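Local coordinates for methylated-DNA--protein-cysteine methyltransferase (Thermococcus kodakarensis, PDB 1MGT) that repairs O6-methylguanine and O4-methylthymine in DNA by moving the methyl group irreversibly onto one of its own cysteines, at residues L2-F7 with G34-R39. Residues are numbered along the deposited sequence; the frame is centred on the assembly and turned at random.
Sequences LSVEKF and GTLMKR. With SO4 (sulfate ion), chain C.
Val-4 and Leu-36 meet tip to tip, and this apolar pair is the tightest touch between strand 2-7 and helix 34-39. CD2 of Leu-36 faces the fork of Val-4, 3.6 Å from CG1 and 3.9 Å from CG2 of that valine. In Leu-36 the CG atom stands anti to the backbone N (chi1 175°), and chi2 then turns CD2 to the valine. Met-37 extends the greasy strip toward the start of the strand. Its CB sets off along the flank of the strand; the bend at chi2 brings SD of Met-37 within 4.4 Å of CG2 of Val-4, and the bend at chi3 (both -53°) lays CE of Met-37 4.2 Å from CD2 of Leu-2, those two side chains slanting across each other.

The strand belongs to the RNase H-like N-terminal domain, where it opens the antiparallel run of strands 2-9, 12-20 and 24-30; at its start its other edge pairs with Asp-57 and Gln-59. Helix 33-49 packs over one face. The two segments run roughly antiparallel, at 150°, with axes 10.8 Å apart, and no hydrogen bond joins them. Leu-36 and Arg-39 also touch Ala-28 of strand 24-30, so the helix reaches both the first and the last of these three strands. On the other face Ser-3 and Glu-5 touch Pro-64 of helix 63-71.

Polar contacts lie to the side. Lys-6, its chain extended, reaches a sulfate, probably from the crystallisation liquor, through a 2.6 Å hydrogen bond from NZ to O1; NH2 of Arg-8 is hydrogen-bonded to the same ion.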
ATOM      1  N   LEU A   2     -16.627  -2.672  -1.280  1.00 11.14           N
ATOM      2  CA  LEU A   2     -15.424  -3.179  -1.956  1.00 11.27           C
ATOM      3  C   LEU A   2     -15.537  -3.017  -3.452  1.00 12.79           C
ATOM      4  O   LEU A   2     -16.577  -3.305  -4.085  1.00 11.95           O
ATOM      5  CB  LEU A   2     -15.297  -4.678  -1.594  1.00 13.34           C
ATOM      6  CG  LEU A   2     -14.219  -5.463  -2.370  1.00 14.27           C
ATOM      7  CD1 LEU A   2     -12.830  -4.973  -1.980  1.00 14.68           C
ATOM      8  CD2 LEU A   2     -14.318  -6.943  -2.056  1.00 15.49           C
ATOM      9  N   SER A   3     -14.458  -2.569  -4.104  1.00  9.73           N
ATOM     10  CA  SER A   3     -14.394  -2.408  -5.528  1.00 12.92           C
ATOM     11  C   SER A   3     -13.166  -3.212  -6.004  1.00 14.52           C
ATOM     12  O   SER A   3     -12.116  -3.055  -5.371  1.00 13.54           O
ATOM     13  CB  SER A   3     -14.238  -0.982  -6.042  1.00 14.91           C
ATOM     14  OG  SER A   3     -15.342  -0.190  -5.690  1.00 19.59           O
ATOM     15  N   VAL A   4     -13.364  -4.020  -7.022  1.00 14.02           N
ATOM     16  CA  VAL A   4     -12.274  -4.858  -7.551  1.00 15.72           C
ATOM     17  C   VAL A   4     -12.170  -4.647  -9.054  1.00 16.87           C
ATOM     18  O   VAL A   4     -13.192  -4.680  -9.751  1.00 15.51           O
ATOM     19  CB  VAL A   4     -12.511  -6.332  -7.224  1.00 17.81           C
ATOM     20  CG1 VAL A   4     -11.573  -7.262  -7.978  1.00 20.08           C
ATOM     21  CG2 VAL A   4     -12.342  -6.593  -5.718  1.00 17.86           C
ATOM     22  N   GLU A   5     -10.939  -4.441  -9.566  1.00 14.50           N
ATOM     23  CA  GLU A   5     -10.806  -4.237 -11.004  1.00 15.56           C
ATOM     24  C   GLU A   5      -9.465  -4.806 -11.479  1.00 15.89           C
ATOM     25  O   GLU A   5      -8.495  -4.843 -10.725  1.00 13.74           O
ATOM     26  CB  GLU A   5     -10.911  -2.749 -11.352  1.00 17.43           C
ATOM     27  CG  GLU A   5     -10.836  -2.463 -12.826  1.00 22.59           C
ATOM     28  CD  GLU A   5     -11.156  -1.047 -13.233  1.00 26.39           C
ATOM     29  OE1 GLU A   5     -11.588  -0.234 -12.395  1.00 28.87           O
ATOM     30  OE2 GLU A   5     -10.937  -0.739 -14.438  1.00 29.57           O
ATOM     31  N   LYS A   6      -9.467  -5.292 -12.709  1.00 14.27           N
ATOM     32  CA  LYS A   6      -8.232  -5.879 -13.272  1.00 15.78           C
ATOM     33  C   LYS A   6      -7.658  -4.888 -14.269  1.00 15.80           C
ATOM     34  O   LYS A   6      -8.413  -4.159 -14.934  1.00 15.84           O
ATOM     35  CB  LYS A   6      -8.638  -7.188 -13.909  1.00 19.60           C
ATOM     36  CG  LYS A   6      -7.776  -7.814 -14.971  1.00 22.27           C
ATOM     37  CD  LYS A   6      -8.575  -8.955 -15.603  1.00 25.97           C
ATOM     38  CE  LYS A   6      -7.828  -9.632 -16.730  1.00 27.92           C
ATOM     39  NZ  LYS A   6      -8.798 -10.484 -17.493  1.00 28.84           N
ATOM     40  N   PHE A   7      -6.332  -4.772 -14.318  1.00 13.37           N
ATOM     41  CA  PHE A   7      -5.677  -3.851 -15.236  1.00 14.14           C
ATOM     42  C   PHE A   7      -4.544  -4.600 -15.939  1.00 15.34           C
ATOM     43  O   PHE A   7      -3.935  -5.506 -15.357  1.00 16.92           O
ATOM     44  CB  PHE A   7      -5.010  -2.664 -14.484  1.00 15.05           C
ATOM     45  CG  PHE A   7      -6.049  -1.838 -13.745  1.00 14.84           C
ATOM     46  CD1 PHE A   7      -6.401  -2.150 -12.447  1.00 14.09           C
ATOM     47  CD2 PHE A   7      -6.671  -0.791 -14.399  1.00 14.49           C
ATOM     48  CE1 PHE A   7      -7.371  -1.380 -11.800  1.00 15.35           C
ATOM     49  CE2 PHE A   7      -7.640  -0.036 -13.760  1.00 16.35           C
ATOM     50  CZ  PHE A   7      -7.989  -0.349 -12.449  1.00 14.27           C
ATOM     51  N   GLY A  34      -7.954 -14.660  -7.078  1.00 15.79           N
ATOM     52  CA  GLY A  34      -8.034 -15.485  -5.865  1.00 15.95           C
ATOM     53  C   GLY A  34      -7.086 -14.957  -4.790  1.00 16.83           C
ATOM     54  O   GLY A  34      -7.413 -14.863  -3.621  1.00 14.14           O
ATOM     55  N   THR A  35      -5.852 -14.619  -5.215  1.00 15.02           N
ATOM     56  CA  THR A  35      -4.874 -14.099  -4.258  1.00 13.38           C
ATOM     57  C   THR A  35      -5.348 -12.741  -3.757  1.00 11.90           C
ATOM     58  O   THR A  35      -5.215 -12.451  -2.566  1.00 13.75           O
ATOM     59  CB  THR A  35      -3.479 -14.009  -4.912  1.00 15.10           C
ATOM     60  OG1 THR A  35      -3.118 -15.378  -5.265  1.00 15.87           O
ATOM     61  CG2 THR A  35      -2.459 -13.486  -3.912  1.00 14.09           C
ATOM     62  N   LEU A  36      -5.907 -11.942  -4.638  1.00 11.43           N
ATOM     63  CA  LEU A  36      -6.414 -10.638  -4.255  1.00 12.51           C
ATOM     64  C   LEU A  36      -7.476 -10.809  -3.166  1.00 13.86           C
ATOM     65  O   LEU A  36      -7.420 -10.125  -2.163  1.00 11.05           O
ATOM     66  CB  LEU A  36      -7.083  -9.891  -5.420  1.00 14.23           C
ATOM     67  CG  LEU A  36      -7.728  -8.556  -4.975  1.00 15.60           C
ATOM     68  CD1 LEU A  36      -6.609  -7.532  -4.722  1.00 17.44           C
ATOM     69  CD2 LEU A  36      -8.704  -7.998  -5.971  1.00 15.77           C
ATOM     70  N   MET A  37      -8.409 -11.756  -3.380  1.00 13.78           N
ATOM     71  CA  MET A  37      -9.458 -11.933  -2.356  1.00 14.72           C
ATOM     72  C   MET A  37      -8.938 -12.387  -1.022  1.00 13.64           C
ATOM     73  O   MET A  37      -9.439 -11.974   0.053  1.00 12.36           O
ATOM     74  CB  MET A  37     -10.571 -12.808  -2.934  1.00 17.06           C
ATOM     75  CG  MET A  37     -11.342 -12.088  -4.053  1.00 19.51           C
ATOM     76  SD  MET A  37     -12.000 -10.477  -3.631  1.00 24.57           S
ATOM     77  CE  MET A  37     -12.907 -10.861  -2.134  1.00 24.70           C
ATOM     78  N   LYS A  38      -7.908 -13.219  -0.977  1.00 13.64           N
ATOM     79  CA  LYS A  38      -7.325 -13.653   0.282  1.00 14.71           C
ATOM     80  C   LYS A  38      -6.688 -12.453   0.992  1.00 14.13           C
ATOM     81  O   LYS A  38      -6.801 -12.312   2.211  1.00 12.32           O
ATOM     82  CB  LYS A  38      -6.259 -14.733   0.001  1.00 17.81           C
ATOM     83  CG  LYS A  38      -5.610 -15.227   1.291  1.00 24.39           C
ATOM     84  CD  LYS A  38      -4.435 -16.142   1.002  1.00 28.20           C
ATOM     85  CE  LYS A  38      -3.223 -15.786   1.855  1.00 31.18           C
ATOM     86  NZ  LYS A  38      -3.496 -15.927   3.310  1.00 33.51           N
ATOM     87  N   ARG A  39      -6.009 -11.586   0.240  1.00 12.32           N
ATOM     88  CA  ARG A  39      -5.380 -10.399   0.845  1.00 12.89           C
ATOM     89  C   ARG A  39      -6.419  -9.398   1.349  1.00 11.45           C
ATOM     90  O   ARG A  39      -6.200  -8.775   2.389  1.00  9.95           O
ATOM     91  CB  ARG A  39      -4.427  -9.709  -0.153  1.00 11.21           C
ATOM     92  CG  ARG A  39      -3.242 -10.652  -0.438  1.00 14.17           C
ATOM     93  CD  ARG A  39      -2.271  -9.957  -1.459  1.00 14.18           C
ATOM     94  NE  ARG A  39      -1.168 -10.945  -1.594  1.00 14.84           N
ATOM     95  CZ  ARG A  39      -0.291 -10.964  -2.587  1.00 15.43           C
ATOM     96  NH1 ARG A  39      -0.334 -10.071  -3.565  1.00 13.35           N
ATOM     97  NH2 ARG A  39       0.638 -11.929  -2.554  1.00 15.15           N
TER
HETATM   98  S   SO4 C 302      -6.352 -12.672 -19.020  1.00 37.85           S
HETATM   99  O1  SO4 C 302      -7.480 -11.768 -19.360  1.00 38.76           O
HETATM  100  O2  SO4 C 302      -6.565 -14.010 -19.671  1.00 40.30           O
HETATM  101  O3  SO4 C 302      -6.239 -12.870 -17.547  1.00 40.43           O
HETATM  102  O4  SO4 C 302      -5.055 -12.104 -19.525  1.00 39.23           O